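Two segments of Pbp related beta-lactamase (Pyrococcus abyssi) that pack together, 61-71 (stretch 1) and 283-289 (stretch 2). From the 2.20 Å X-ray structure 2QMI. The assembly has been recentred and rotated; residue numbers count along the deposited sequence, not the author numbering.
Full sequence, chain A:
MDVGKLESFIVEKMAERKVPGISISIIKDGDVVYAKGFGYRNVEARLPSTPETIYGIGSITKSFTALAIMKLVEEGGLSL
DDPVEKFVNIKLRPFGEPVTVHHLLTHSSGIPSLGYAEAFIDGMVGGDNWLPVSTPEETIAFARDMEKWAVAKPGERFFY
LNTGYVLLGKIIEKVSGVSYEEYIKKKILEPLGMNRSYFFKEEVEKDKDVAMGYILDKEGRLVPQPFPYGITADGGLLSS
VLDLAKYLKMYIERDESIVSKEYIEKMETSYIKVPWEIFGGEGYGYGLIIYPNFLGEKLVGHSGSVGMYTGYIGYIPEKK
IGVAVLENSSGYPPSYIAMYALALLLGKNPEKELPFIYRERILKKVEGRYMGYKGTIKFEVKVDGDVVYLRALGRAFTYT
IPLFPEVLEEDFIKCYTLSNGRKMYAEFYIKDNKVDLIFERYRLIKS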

# COMPACT_ATOMS: atom_id res chain seq x y z
N THR A 61 -10.60 -44.64 -7.71
CA THR A 61 -9.72 -45.56 -8.42
C THR A 61 -9.35 -46.69 -7.46
O THR A 61 -9.14 -47.82 -7.89
CB THR A 61 -8.40 -44.85 -8.87
OG1 THR A 61 -8.70 -43.76 -9.75
CG2 THR A 61 -7.49 -45.84 -9.61
N LYS A 62 -9.28 -46.39 -6.16
CA LYS A 62 -8.93 -47.40 -5.17
C LYS A 62 -9.78 -48.67 -5.25
O LYS A 62 -9.26 -49.78 -5.08
CB LYS A 62 -8.98 -46.83 -3.75
CG LYS A 62 -7.80 -45.90 -3.41
CD LYS A 62 -7.82 -45.50 -1.93
CE LYS A 62 -6.66 -44.57 -1.56
NZ LYS A 62 -6.70 -43.27 -2.28
N SER A 63 -11.08 -48.53 -5.52
CA SER A 63 -11.93 -49.72 -5.62
C SER A 63 -11.44 -50.62 -6.76
O SER A 63 -11.44 -51.85 -6.65
CB SER A 63 -13.41 -49.33 -5.82
OG SER A 63 -13.63 -48.58 -7.00
N PHE A 64 -10.99 -50.01 -7.86
CA PHE A 64 -10.48 -50.76 -9.00
C PHE A 64 -9.23 -51.54 -8.58
O PHE A 64 -9.11 -52.72 -8.86
CB PHE A 64 -10.13 -49.80 -10.14
CG PHE A 64 -11.33 -49.21 -10.81
CD1 PHE A 64 -11.76 -49.69 -12.04
CD2 PHE A 64 -12.02 -48.16 -10.22
CE1 PHE A 64 -12.87 -49.14 -12.67
CE2 PHE A 64 -13.13 -47.60 -10.84
CZ PHE A 64 -13.55 -48.09 -12.07
N THR A 65 -8.31 -50.87 -7.91
CA THR A 65 -7.09 -51.50 -7.45
C THR A 65 -7.42 -52.69 -6.55
O THR A 65 -6.78 -53.75 -6.65
CB THR A 65 -6.22 -50.51 -6.65
OG1 THR A 65 -5.75 -49.47 -7.51
CG2 THR A 65 -5.02 -51.23 -6.03
N ALA A 66 -8.41 -52.53 -5.68
CA ALA A 66 -8.81 -53.60 -4.77
C ALA A 66 -9.41 -54.78 -5.54
O ALA A 66 -9.22 -55.94 -5.16
CB ALA A 66 -9.80 -53.08 -3.75
N LEU A 67 -10.13 -54.48 -6.62
CA LEU A 67 -10.75 -55.52 -7.43
C LEU A 67 -9.66 -56.35 -8.11
O LEU A 67 -9.72 -57.58 -8.11
CB LEU A 67 -11.67 -54.89 -8.48
CG LEU A 67 -12.53 -55.84 -9.33
CD1 LEU A 67 -13.43 -56.70 -8.44
CD2 LEU A 67 -13.38 -55.03 -10.29
N ALA A 68 -8.67 -55.67 -8.69
CA ALA A 68 -7.57 -56.36 -9.35
C ALA A 68 -6.93 -57.34 -8.37
O ALA A 68 -6.61 -58.48 -8.73
CB ALA A 68 -6.53 -55.35 -9.82
N ILE A 69 -6.76 -56.88 -7.13
CA ILE A 69 -6.17 -57.70 -6.08
C ILE A 69 -7.04 -58.93 -5.80
O ILE A 69 -6.51 -60.02 -5.59
CB ILE A 69 -6.01 -56.90 -4.76
CG1 ILE A 69 -4.92 -55.84 -4.92
CG2 ILE A 69 -5.68 -57.85 -3.61
CD1 ILE A 69 -3.50 -56.37 -5.10
N MET A 70 -8.36 -58.75 -5.79
CA MET A 70 -9.27 -59.87 -5.54
C MET A 70 -9.13 -60.91 -6.64
O MET A 70 -9.14 -62.11 -6.38
CB MET A 70 -10.73 -59.39 -5.50
CG MET A 70 -11.10 -58.49 -4.32
SD MET A 70 -11.02 -59.29 -2.69
CE MET A 70 -9.38 -58.81 -2.17
N LYS A 71 -9.01 -60.44 -7.88
CA LYS A 71 -8.88 -61.32 -9.02
C LYS A 71 -7.63 -62.19 -8.89
O LYS A 71 -7.71 -63.42 -8.94
CB LYS A 71 -8.81 -60.50 -10.31
CG LYS A 71 -9.05 -61.32 -11.57
CD LYS A 71 -9.31 -60.42 -12.77
CE LYS A 71 -9.60 -61.24 -14.01
NZ LYS A 71 -8.45 -62.13 -14.33
N GLY A 283 -17.37 -48.04 8.41
CA GLY A 283 -16.03 -48.60 8.46
C GLY A 283 -15.38 -48.67 7.09
O GLY A 283 -15.84 -48.01 6.15
N TYR A 284 -14.32 -49.45 6.97
CA TYR A 284 -13.62 -49.58 5.71
C TYR A 284 -13.48 -51.05 5.30
O TYR A 284 -13.13 -51.90 6.11
CB TYR A 284 -12.21 -48.95 5.81
CG TYR A 284 -11.69 -48.40 4.49
CD1 TYR A 284 -12.10 -47.15 4.02
CD2 TYR A 284 -10.81 -49.14 3.69
CE1 TYR A 284 -11.65 -46.65 2.80
CE2 TYR A 284 -10.36 -48.65 2.46
CZ TYR A 284 -10.78 -47.41 2.02
OH TYR A 284 -10.36 -46.92 0.80
N GLY A 285 -13.76 -51.31 4.03
CA GLY A 285 -13.64 -52.64 3.48
C GLY A 285 -12.42 -52.62 2.57
O GLY A 285 -11.35 -52.21 2.99
N TYR A 286 -12.56 -53.07 1.32
CA TYR A 286 -11.43 -53.05 0.39
C TYR A 286 -11.61 -51.94 -0.65
O TYR A 286 -12.31 -52.12 -1.65
CB TYR A 286 -11.28 -54.41 -0.30
CG TYR A 286 -10.79 -55.52 0.60
CD1 TYR A 286 -10.19 -55.24 1.83
CD2 TYR A 286 -10.89 -56.85 0.21
CE1 TYR A 286 -9.71 -56.26 2.64
CE2 TYR A 286 -10.41 -57.88 1.01
CZ TYR A 286 -9.82 -57.59 2.23
OH TYR A 286 -9.35 -58.61 3.03
N GLY A 287 -10.97 -50.79 -0.41
CA GLY A 287 -11.07 -49.66 -1.33
C GLY A 287 -12.53 -49.24 -1.41
O GLY A 287 -13.01 -48.81 -2.45
N LEU A 288 -13.23 -49.38 -0.29
CA LEU A 288 -14.65 -49.06 -0.24
C LEU A 288 -15.06 -48.72 1.18
O LEU A 288 -14.70 -49.44 2.13
CB LEU A 288 -15.44 -50.28 -0.72
CG LEU A 288 -16.40 -50.20 -1.90
CD1 LEU A 288 -15.86 -49.33 -3.02
CD2 LEU A 288 -16.67 -51.63 -2.38
N ILE A 289 -15.81 -47.63 1.34
CA ILE A 289 -16.27 -47.22 2.65
C ILE A 289 -17.61 -47.90 2.93
O ILE A 289 -18.44 -48.06 2.03
CB ILE A 289 -16.43 -45.68 2.72
CG1 ILE A 289 -15.08 -45.02 2.41
CG2 ILE A 289 -16.92 -45.27 4.10
CD1 ILE A 289 -15.11 -43.50 2.43
O HOH W 1 -12.74 -46.68 -4.17

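A largely buried helix packs against a short glycine-containing loop by close van der Waals contact, with no direct hydrogen bond between the two stretches and a single water lying between their backbones. The partners lie more than two hundred residues apart in the sequence, and the contact is small, burying 282 Å² summed over both sides. On the helix it is made by K62, S63, A66 and M70: K62 and S63, then A66 and M70 at steps of three and four residues, fall along one side; F64 points its CA-to-CB bond away, and T61, T65 and A68 are out of reach. The helix is held by its own i to i+4 ladder, including A66 N to K62 O at 2.9 Å and M70 N to A66 O at 3.0 Å, so the loop meets a surface whose amides from T65 onward are already paired within the helix.

The CA atoms come closest at S63 and G287, 4.4 Å from S63 CA to G287 CA. Such an approach depends on the lack of a side chain at G287: an ideal CB there would point toward the helix and lie 2.7 Å from K62 O, a clash, and only 3.3 Å from A66 CB. The positive phi of G287, 61°, independently favours glycine. S63 fills the neighbouring space with its CB, which lies 3.4 Å from G287 O and 3.7 Å from L288 CD1, while its OG, in the p rotamer, is hydrogen-bonded to a residue flanking one of the stretches. Water 1 lies 2.8 Å from G287 O, within donating distance of it, and accepts a weak hydrogen bond from S63 N, also at 2.8 Å. It thereby serves one of the helix's early amides, which has no bonding partner within the stretch.

One turn along, A66 points toward the loop, and its methyl sits close to the chain: A66 CB is 3.4 Å from Y286 O and 4.0 Å from Y286 CB. Y286 has the largest covered area of any residue in the contact, 66 Å², and its ring extends along the helix to M70. The CA-to-CB bond of M70 runs sideways, but the end of the side chain comes nearer, bringing M70 CE to 3.4 Å from Y286 CD2. The methyl approaches the ring obliquely. The sulfur lies at the ring edge, M70 SD being 5.0 Å from the centroid of the Y286 ring and 78° off its normal. The phenol hydroxyl of Y286 is bonded elsewhere in the structure.

At the other end, K62 contributes mainly the aliphatic part of its side chain. Its CA-to-CB bond points toward the loop but the end leads away, leaving K62 CD 4.0 Å from Y284 OH as the nearest approach between these two residues. Within the loop, G285 N donates to L288 O at 2.8 Å, a bond that closes the chain around Y286 and G287, the two residues with the most area covered by the helix.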